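PDB 4KH9: hypothetical protein from Legionella pneumophila subsp. pneumophila, which is of unknown function but binds calcium and belongs to the three-domain DUF4785 family, whose central and C-terminal domains are related to E-set folds. Local coordinates for residues Phe2-Gln7 with Thr359-Asn364; Ile183-Asp188 with Thr242-Glu247; Ser269-Lys274 with Val284-Val289. All coordinates share one frame; numbering follows the deposited sequence.

Interaction 1. Residues Phe2-Gln7 with Thr359-Asn364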
loop_
_atom_site.group_PDB
_atom_site.type_symbol
_atom_site.label_atom_id
_atom_site.label_comp_id
_atom_site.label_asym_id
_atom_site.label_seq_id
_atom_site.Cartn_x
_atom_site.Cartn_y
_atom_site.Cartn_z
ATOM N N PHE A 2 -32.848 -12.085 9.590
ATOM C CA PHE A 2 -32.198 -10.778 9.708
ATOM C C PHE A 2 -31.648 -10.339 8.353
ATOM O O PHE A 2 -30.829 -11.043 7.762
ATOM C CB PHE A 2 -31.078 -10.800 10.772
ATOM C CG PHE A 2 -30.381 -9.475 10.985
ATOM C CD1 PHE A 2 -30.936 -8.502 11.807
ATOM C CD2 PHE A 2 -29.167 -9.203 10.369
ATOM C CE1 PHE A 2 -30.295 -7.277 11.993
ATOM C CE2 PHE A 2 -28.532 -7.974 10.552
ATOM C CZ PHE A 2 -29.092 -7.024 11.369
ATOM N N THR A 3 -32.108 -9.178 7.867
ATOM C CA THR A 3 -31.675 -8.578 6.604
ATOM C C THR A 3 -30.375 -7.813 6.869
ATOM O O THR A 3 -30.304 -6.976 7.770
ATOM C CB THR A 3 -32.796 -7.685 6.008
ATOM O OG1 THR A 3 -33.903 -8.517 5.659
ATOM C CG2 THR A 3 -32.337 -6.885 4.761
ATOM N N LEU A 4 -29.352 -8.107 6.059
ATOM C CA LEU A 4 -28.041 -7.495 6.161
ATOM C C LEU A 4 -27.974 -6.211 5.317
ATOM O O LEU A 4 -28.784 -6.069 4.390
ATOM C CB LEU A 4 -26.981 -8.517 5.705
ATOM C CG LEU A 4 -26.768 -9.704 6.644
ATOM C CD1 LEU A 4 -26.162 -10.872 5.914
ATOM C CD2 LEU A 4 -25.939 -9.318 7.848
ATOM N N PRO A 5 -27.034 -5.268 5.599
ATOM C CA PRO A 5 -26.951 -4.047 4.766
ATOM C C PRO A 5 -26.794 -4.384 3.279
ATOM O O PRO A 5 -25.983 -5.257 2.945
ATOM C CB PRO A 5 -25.705 -3.327 5.304
ATOM C CG PRO A 5 -25.498 -3.863 6.682
ATOM C CD PRO A 5 -26.026 -5.261 6.683
ATOM N N ARG A 6 -27.593 -3.748 2.394
ATOM C CA ARG A 6 -27.534 -4.020 0.957
ATOM C C ARG A 6 -26.241 -3.506 0.342
ATOM O O ARG A 6 -25.754 -2.440 0.714
ATOM C CB ARG A 6 -28.727 -3.412 0.187
ATOM C CG ARG A 6 -30.104 -3.950 0.567
ATOM C CD ARG A 6 -31.137 -3.785 -0.552
ATOM N NE ARG A 6 -31.342 -2.390 -0.966
ATOM C CZ ARG A 6 -32.287 -1.587 -0.481
ATOM N NH1 ARG A 6 -33.128 -2.021 0.452
ATOM N NH2 ARG A 6 -32.398 -0.341 -0.926
ATOM N N GLN A 7 -25.693 -4.270 -0.605
ATOM C CA GLN A 7 -24.489 -3.936 -1.364
ATOM C C GLN A 7 -24.705 -4.372 -2.812
ATOM O O GLN A 7 -24.738 -5.571 -3.080
ATOM C CB GLN A 7 -23.223 -4.588 -0.744
ATOM C CG GLN A 7 -21.911 -4.355 -1.530
ATOM C CD GLN A 7 -20.735 -5.170 -0.993
ATOM O OE1 GLN A 7 -20.019 -4.742 -0.076
ATOM N NE2 GLN A 7 -20.505 -6.374 -1.541
ATOM N N THR A 359 -11.782 -9.918 0.752
ATOM C CA THR A 359 -13.095 -9.925 1.406
ATOM C C THR A 359 -13.940 -9.010 0.529
ATOM O O THR A 359 -13.510 -7.875 0.266
ATOM C CB THR A 359 -12.964 -9.488 2.883
ATOM O OG1 THR A 359 -12.213 -10.471 3.568
ATOM C CG2 THR A 359 -14.300 -9.344 3.580
ATOM N N VAL A 360 -15.065 -9.508 -0.020
ATOM C CA VAL A 360 -15.873 -8.679 -0.932
ATOM C C VAL A 360 -17.131 -8.131 -0.227
ATOM O O VAL A 360 -17.710 -7.132 -0.684
ATOM C CB VAL A 360 -16.213 -9.402 -2.246
ATOM C CG1 VAL A 360 -14.937 -9.620 -3.054
ATOM C CG2 VAL A 360 -16.953 -10.734 -2.014
ATOM N N TYR A 361 -17.488 -8.740 0.911
ATOM C CA TYR A 361 -18.615 -8.351 1.747
ATOM C C TYR A 361 -18.300 -8.671 3.178
ATOM O O TYR A 361 -17.819 -9.760 3.476
ATOM C CB TYR A 361 -19.939 -9.033 1.332
ATOM C CG TYR A 361 -21.154 -8.497 2.069
ATOM C CD1 TYR A 361 -21.451 -8.914 3.367
ATOM C CD2 TYR A 361 -21.974 -7.535 1.493
ATOM C CE1 TYR A 361 -22.509 -8.360 4.086
ATOM C CE2 TYR A 361 -23.065 -6.999 2.192
ATOM C CZ TYR A 361 -23.328 -7.418 3.489
ATOM O OH TYR A 361 -24.388 -6.906 4.203
ATOM N N GLN A 362 -18.576 -7.718 4.078
ATOM C CA GLN A 362 -18.403 -7.976 5.494
ATOM C C GLN A 362 -19.405 -7.191 6.313
ATOM O O GLN A 362 -19.724 -6.039 6.010
ATOM C CB GLN A 362 -16.976 -7.705 5.986
ATOM C CG GLN A 362 -16.387 -6.337 5.656
ATOM C CD GLN A 362 -14.882 -6.357 5.752
ATOM O OE1 GLN A 362 -14.301 -6.833 6.737
ATOM N NE2 GLN A 362 -14.222 -5.830 4.726
ATOM N N TYR A 363 -19.909 -7.857 7.338
ATOM C CA TYR A 363 -20.777 -7.317 8.359
ATOM C C TYR A 363 -20.100 -7.626 9.687
ATOM O O TYR A 363 -20.074 -8.781 10.099
ATOM C CB TYR A 363 -22.205 -7.875 8.241
ATOM C CG TYR A 363 -23.148 -7.206 9.209
ATOM C CD1 TYR A 363 -23.484 -5.864 9.068
ATOM C CD2 TYR A 363 -23.671 -7.901 10.292
ATOM C CE1 TYR A 363 -24.336 -5.233 9.973
ATOM C CE2 TYR A 363 -24.530 -7.285 11.197
ATOM C CZ TYR A 363 -24.874 -5.955 11.024
ATOM O OH TYR A 363 -25.701 -5.338 11.931
ATOM N N ASN A 364 -19.492 -6.604 10.319
ATOM C CA ASN A 364 -18.718 -6.755 11.558
ATOM C C ASN A 364 -19.469 -6.238 12.804
ATOM O O ASN A 364 -18.835 -5.803 13.772
ATOM C CB ASN A 364 -17.380 -6.030 11.425
ATOM C CG ASN A 364 -16.568 -6.506 10.254
ATOM O OD1 ASN A 364 -16.052 -7.632 10.238
ATOM N ND2 ASN A 364 -16.470 -5.666 9.232
HETATM O O HOH W 1 -19.299 -5.172 2.905
#

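Interaction 2. Residues Ile183-Asp188 with Thr242-Glu247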
loop_
_atom_site.group_PDB
_atom_site.type_symbol
_atom_site.label_atom_id
_atom_site.label_comp_id
_atom_site.label_asym_id
_atom_site.label_seq_id
_atom_site.Cartn_x
_atom_site.Cartn_y
_atom_site.Cartn_z
ATOM N N ILE A 183 -1.974 14.564 3.194
ATOM C CA ILE A 183 -0.546 14.707 2.883
ATOM C C ILE A 183 -0.047 15.925 3.648
ATOM O O ILE A 183 -0.536 17.030 3.429
ATOM C CB ILE A 183 -0.364 14.836 1.323
ATOM C CG1 ILE A 183 -0.934 13.602 0.583
ATOM C CG2 ILE A 183 1.114 15.101 0.938
ATOM C CD1 ILE A 183 -1.552 13.904 -0.860
ATOM N N SER A 184 0.914 15.717 4.556
ATOM C CA SER A 184 1.429 16.797 5.409
ATOM C C SER A 184 2.941 16.818 5.450
ATOM O O SER A 184 3.576 15.773 5.524
ATOM C CB SER A 184 0.914 16.660 6.839
ATOM O OG SER A 184 -0.372 16.072 6.884
ATOM N N LEU A 185 3.506 18.019 5.400
ATOM C CA LEU A 185 4.938 18.217 5.497
ATOM C C LEU A 185 5.248 18.796 6.873
ATOM O O LEU A 185 4.743 19.869 7.208
ATOM C CB LEU A 185 5.462 19.125 4.368
ATOM C CG LEU A 185 7.007 19.275 4.305
ATOM C CD1 LEU A 185 7.685 17.930 3.994
ATOM C CD2 LEU A 185 7.408 20.298 3.260
ATOM N N HIS A 186 6.093 18.095 7.659
ATOM C CA HIS A 186 6.413 18.509 9.022
ATOM C C HIS A 186 7.907 18.703 9.306
ATOM O O HIS A 186 8.773 18.032 8.740
ATOM C CB HIS A 186 5.903 17.459 10.021
ATOM C CG HIS A 186 4.424 17.202 9.973
ATOM N ND1 HIS A 186 3.514 18.109 10.501
ATOM C CD2 HIS A 186 3.746 16.126 9.511
ATOM C CE1 HIS A 186 2.324 17.562 10.322
ATOM N NE2 HIS A 186 2.418 16.357 9.755
ATOM N N ASN A 187 8.163 19.577 10.287
ATOM C CA ASN A 187 9.431 19.947 10.920
ATOM C C ASN A 187 9.018 20.643 12.210
ATOM O O ASN A 187 8.253 21.605 12.135
ATOM C CB ASN A 187 10.279 20.813 9.979
ATOM C CG ASN A 187 11.604 21.243 10.552
ATOM O OD1 ASN A 187 11.675 22.042 11.490
ATOM N ND2 ASN A 187 12.683 20.777 9.959
ATOM N N ASP A 188 9.419 20.143 13.396
ATOM C CA ASP A 188 8.927 20.741 14.651
ATOM C C ASP A 188 9.537 22.150 14.963
ATOM O O ASP A 188 9.115 22.782 15.933
ATOM C CB ASP A 188 9.125 19.794 15.847
ATOM C CG ASP A 188 10.542 19.434 16.243
ATOM O OD1 ASP A 188 11.471 19.646 15.417
ATOM O OD2 ASP A 188 10.723 18.895 17.362
ATOM N N THR A 242 2.966 10.099 -3.583
ATOM C CA THR A 242 2.947 11.552 -3.581
ATOM C C THR A 242 4.375 12.093 -3.598
ATOM O O THR A 242 5.307 11.464 -3.069
ATOM C CB THR A 242 2.116 12.123 -2.414
ATOM O OG1 THR A 242 2.190 13.551 -2.437
ATOM C CG2 THR A 242 2.555 11.618 -1.076
ATOM N N ASP A 243 4.510 13.291 -4.184
ATOM C CA ASP A 243 5.757 14.029 -4.335
ATOM C C ASP A 243 5.498 15.468 -3.983
ATOM O O ASP A 243 4.539 16.073 -4.468
ATOM C CB ASP A 243 6.316 13.883 -5.774
ATOM C CG ASP A 243 7.821 14.070 -5.928
ATOM O OD1 ASP A 243 8.515 14.323 -4.893
ATOM O OD2 ASP A 243 8.315 13.960 -7.072
ATOM N N VAL A 244 6.303 15.996 -3.065
ATOM C CA VAL A 244 6.154 17.360 -2.590
ATOM C C VAL A 244 7.514 18.118 -2.733
ATOM O O VAL A 244 8.582 17.582 -2.377
ATOM C CB VAL A 244 5.664 17.311 -1.123
ATOM C CG1 VAL A 244 5.707 18.673 -0.454
ATOM C CG2 VAL A 244 4.253 16.707 -1.028
ATOM N N GLN A 245 7.451 19.369 -3.195
ATOM C CA GLN A 245 8.636 20.213 -3.213
ATOM C C GLN A 245 8.292 21.636 -2.748
ATOM O O GLN A 245 7.280 22.181 -3.153
ATOM C CB GLN A 245 9.333 20.256 -4.575
ATOM C CG GLN A 245 10.687 20.963 -4.457
ATOM C CD GLN A 245 11.581 20.835 -5.636
ATOM O OE1 GLN A 245 11.994 19.748 -6.018
ATOM N NE2 GLN A 245 12.021 21.958 -6.144
ATOM N N THR A 246 9.117 22.205 -1.866
ATOM C CA THR A 246 8.989 23.599 -1.452
ATOM C C THR A 246 10.412 24.129 -1.212
ATOM O O THR A 246 11.386 23.413 -1.455
ATOM C CB THR A 246 8.025 23.814 -0.271
ATOM O OG1 THR A 246 7.808 25.221 -0.139
ATOM C CG2 THR A 246 8.525 23.239 1.040
ATOM N N GLU A 247 10.520 25.403 -0.828
ATOM C CA GLU A 247 11.791 26.062 -0.553
ATOM C C GLU A 247 11.683 26.820 0.738
ATOM O O GLU A 247 10.667 27.464 0.994
ATOM C CB GLU A 247 12.246 27.005 -1.693
ATOM C CG GLU A 247 12.358 26.383 -3.084
ATOM C CD GLU A 247 11.052 26.286 -3.860
ATOM O OE1 GLU A 247 10.450 27.346 -4.148
ATOM O OE2 GLU A 247 10.639 25.151 -4.197
#

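Interaction 3. Residues Ser269-Lys274 with Val284-Val289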
loop_
_atom_site.group_PDB
_atom_site.type_symbol
_atom_site.label_atom_id
_atom_site.label_comp_id
_atom_site.label_asym_id
_atom_site.label_seq_id
_atom_site.Cartn_x
_atom_site.Cartn_y
_atom_site.Cartn_z
ATOM N N SER A 269 -22.573 -10.497 -2.604
ATOM C CA SER A 269 -23.050 -9.871 -1.384
ATOM C C SER A 269 -23.943 -10.793 -0.579
ATOM O O SER A 269 -24.664 -11.599 -1.149
ATOM C CB SER A 269 -23.823 -8.594 -1.712
ATOM O OG SER A 269 -22.972 -7.626 -2.302
ATOM N N LEU A 270 -23.881 -10.669 0.747
ATOM C CA LEU A 270 -24.759 -11.375 1.691
ATOM C C LEU A 270 -26.036 -10.548 1.856
ATOM O O LEU A 270 -25.952 -9.314 1.962
ATOM C CB LEU A 270 -24.075 -11.612 3.044
ATOM C CG LEU A 270 -22.734 -12.347 3.049
ATOM C CD1 LEU A 270 -22.156 -12.367 4.444
ATOM C CD2 LEU A 270 -22.864 -13.770 2.502
HETATM N N MSE A 271 -27.213 -11.202 1.886
HETATM C CA MSE A 271 -28.483 -10.467 1.978
HETATM C C MSE A 271 -29.283 -10.750 3.261
HETATM O O MSE A 271 -29.714 -9.811 3.922
HETATM C CB MSE A 271 -29.361 -10.789 0.765
HETATM C CG MSE A 271 -28.737 -10.368 -0.559
HETATM SE SE MSE A 271 -29.724 -11.054 -2.083
HETATM C CE MSE A 271 -31.447 -10.046 -1.822
ATOM N N ASN A 272 -29.533 -12.016 3.580
ATOM C CA ASN A 272 -30.349 -12.404 4.737
ATOM C C ASN A 272 -29.701 -13.544 5.482
ATOM O O ASN A 272 -29.198 -14.450 4.834
ATOM C CB ASN A 272 -31.767 -12.841 4.287
ATOM C CG ASN A 272 -32.580 -11.801 3.557
ATOM O OD1 ASN A 272 -33.360 -11.042 4.164
ATOM N ND2 ASN A 272 -32.487 -11.800 2.227
ATOM N N VAL A 273 -29.735 -13.531 6.821
ATOM C CA VAL A 273 -29.169 -14.616 7.618
ATOM C C VAL A 273 -30.255 -15.080 8.602
ATOM O O VAL A 273 -30.970 -14.265 9.187
ATOM C CB VAL A 273 -27.808 -14.272 8.296
ATOM C CG1 VAL A 273 -27.872 -13.004 9.136
ATOM C CG2 VAL A 273 -27.255 -15.443 9.102
ATOM N N LYS A 274 -30.423 -16.396 8.706
ATOM C CA LYS A 274 -31.407 -17.006 9.599
ATOM C C LYS A 274 -30.786 -18.246 10.236
ATOM O O LYS A 274 -29.887 -18.865 9.659
ATOM C CB LYS A 274 -32.703 -17.348 8.817
ATOM C CG LYS A 274 -33.878 -17.835 9.662
ATOM C CD LYS A 274 -34.959 -18.519 8.814
ATOM C CE LYS A 274 -36.127 -19.030 9.634
ATOM N NZ LYS A 274 -36.975 -17.930 10.170
ATOM N N VAL A 284 -28.189 -20.269 7.729
ATOM C CA VAL A 284 -28.289 -20.176 6.276
ATOM C C VAL A 284 -28.240 -18.693 5.879
ATOM O O VAL A 284 -28.909 -17.863 6.489
ATOM C CB VAL A 284 -29.510 -20.909 5.645
ATOM C CG1 VAL A 284 -29.308 -22.420 5.628
ATOM C CG2 VAL A 284 -30.829 -20.540 6.315
ATOM N N VAL A 285 -27.431 -18.367 4.879
ATOM C CA VAL A 285 -27.283 -16.987 4.403
ATOM C C VAL A 285 -27.566 -16.951 2.916
ATOM O O VAL A 285 -27.004 -17.764 2.176
ATOM C CB VAL A 285 -25.882 -16.367 4.706
ATOM C CG1 VAL A 285 -25.889 -14.841 4.537
ATOM C CG2 VAL A 285 -25.393 -16.724 6.093
ATOM N N THR A 286 -28.363 -15.968 2.462
ATOM C CA THR A 286 -28.613 -15.761 1.033
ATOM C C THR A 286 -27.430 -14.934 0.478
ATOM O O THR A 286 -26.939 -14.015 1.146
ATOM C CB THR A 286 -29.994 -15.108 0.809
ATOM O OG1 THR A 286 -31.014 -16.027 1.190
ATOM C CG2 THR A 286 -30.222 -14.675 -0.625
ATOM N N VAL A 287 -26.963 -15.283 -0.725
ATOM C CA VAL A 287 -25.833 -14.631 -1.392
ATOM C C VAL A 287 -26.228 -14.291 -2.838
ATOM O O VAL A 287 -26.756 -15.141 -3.540
ATOM C CB VAL A 287 -24.541 -15.521 -1.359
ATOM C CG1 VAL A 287 -23.316 -14.770 -1.867
ATOM C CG2 VAL A 287 -24.269 -16.115 0.019
ATOM N N ASP A 288 -25.960 -13.064 -3.270
ATOM C CA ASP A 288 -26.156 -12.611 -4.643
ATOM C C ASP A 288 -24.755 -12.575 -5.302
ATOM O O ASP A 288 -23.872 -11.909 -4.791
ATOM C CB ASP A 288 -26.883 -11.247 -4.693
ATOM C CG ASP A 288 -27.260 -10.789 -6.099
ATOM O OD1 ASP A 288 -27.538 -11.662 -6.959
ATOM O OD2 ASP A 288 -27.325 -9.562 -6.325
ATOM N N VAL A 289 -24.532 -13.380 -6.333
ATOM C CA VAL A 289 -23.225 -13.515 -6.999
ATOM C C VAL A 289 -23.317 -12.913 -8.405
ATOM O O VAL A 289 -24.253 -13.234 -9.140
ATOM C CB VAL A 289 -22.769 -15.017 -7.044
ATOM C CG1 VAL A 289 -21.460 -15.186 -7.794
ATOM C CG2 VAL A 289 -22.668 -15.627 -5.650
#

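Interaction 1. Residues Phe2-Gln7 with Thr359-Asn364
Tyr361 and Gln7 supply the two direct hydrogen bonds that tie Phe2-Gln7 to Thr359-Asn364. The hydroxyl of Tyr361 donates to the backbone carbonyl of Pro5, OH to O 2.6 Å, arriving in the carbonyl plane on a lone pair. Gln7 runs past Tyr361 in the opposite direction, its CG anti to the backbone N (chi1 177°), and its NE2 donates to Val360 O at 3.0 Å. That bond is bent, with 150° at the hydrogen, and the donor is tilted from the carbonyl plane; Val360 O also accepts from Gln174 NE2. A water donates to Gln7 OE1 and accepts from the backbone N of Gln362, so both ends of the amide have a partner on strand 358-368, one through the water.

Apolar contacts continue toward the N-terminus. Leu4 CD2 makes an off-centre CH-pi contact with the Tyr363 ring, 4.1 Å from its centroid and nearest to ring atom CD2, while Pro5 CD meets Tyr363 CD1 at 3.5 Å, the proline crossing the tyrosine at about a right angle. Phe2 closes the row, with CZ 3.8 Å from Tyr363 OH.

Val360 and Tyr361 form a classic beta bulge opposite Leu351 of strand 345-353. Strand 358-368 borders one sheet of the C-terminal domain and strand 2-3 borders the other, beside strand 268-278; the contact therefore bridges two sheet edges, with Leu4 also packing on Leu270 and Leu349.

Interaction 2. Residues Ile183-Asp188 with Thr242-Glu247
Ile183 and Leu185 face Thr242, Val244 and Thr246 with no hydrogen bond between them, a small apolar meeting of side chains from two strands whose axes approach to 9.3 Å. Ile183 slides past Val244 in the opposite direction. Its CG2, anti to the backbone N, does most of the touching and lies 4.0 Å from Val244 CG2. Leu185 reaches across by its CD2 branch, which meets Thr246 CG2 at 3.9 Å and lies more loosely against Val244 CG1. Here the leucine and threonine cross obliquely, and OG1 of Thr246 is anti to the backbone N (chi1 -169°), which leaves CG2 between N and the carbonyl carbon.

Both threonine hydroxyls have partners beyond the pair: Thr246 OG1 bonds to Asp193 O and Thr242 OG1, in one of two modelled conformers, to Asp198 O. Strand 196-202 is the sheet neighbour of 238-248; its Asp196 and Asp198 bind a calcium ion seen in a structure of this protein but not bound to this chain here. Strands 178-186 and 238-248 belong to one mixed sheet, built largely from the central domain, but are not neighbours in it; their side chains meet across the interior, where Leu164 of strand 163-168 and Val197 and Ala199 of strand 196-202 also pack against them.

Interaction 3. Residues Ser269-Lys274 with Val284-Val289
Ser269 and Asp288 exchange two backbone hydrogen bonds at one end of this antiparallel pairing, Ser269 N to Asp288 O and Asp288 N to Ser269 O, each 2.9 Å. Lys274 and Val284 repeat the exchange at the other end, where Val284 N reaches Lys274 O with 168° at the hydrogen. Between these hydrogen-bonded pairs the register slips by one residue, a beta bulge opposite Thr286. Met271 N, a selenomethionine amide, donates to Thr286 O from above the carbonyl plane, whereas Thr286 N donates to Asn272 O within its plane. One amide is left over: Asn272 N is buried here without a partner in the model. CA-H...O contacts supplement the amide bonds, among them Val285 CA to Asn272 O at 3.2 Å.

The side chains of Ser269 and Asn272 turn to the N-terminal segment, Ser269 OG bonding to Gln7 O and Asn272 OD1 to Thr3 OG1. On one face Leu270 CD2 fits between Val287 CG2 at 3.7 Å and Val285 CG1 at 3.8 Å. Val273 lies side by side with Val285, their CG2 methyls 3.8 Å apart. The selenium of Met271, carried out by a chi2 of 170°, touches Thr286 CG2 and Asp288 CB.

The chemistry is that of a beta hairpin, strands 268-278 and 281-289, in which main-chain bonds set the pairing and aliphatic groups supply one apolar face. At the bulge one amide goes without a bond, while the outward hydrogen bonds of Ser269 and Asn272 join the hairpin to the chain's first residues.

Interactions 1 and 3 are parts of one unit: strand 2-3, at the start of the segment that meets strand 358-368 in interaction 1, pairs with strand 268-278 and extends the hairpin's sheet, with Leu4 N bonded to Met271 O. Both are partly buried. Interaction 2 is wholly buried and lies in the central domain, with nearest atoms about 24 Å from interaction 1 and about 30 Å from interaction 3. The chemistry follows position: main-chain bonds between adjacent strands in 269-274 with 284-289, side-chain and water-mediated bonds between sheet edges in 2-7 with 359-364, and packing of aliphatic and threonine groups, with no hydrogen bond across it, in 183-188 with 242-247.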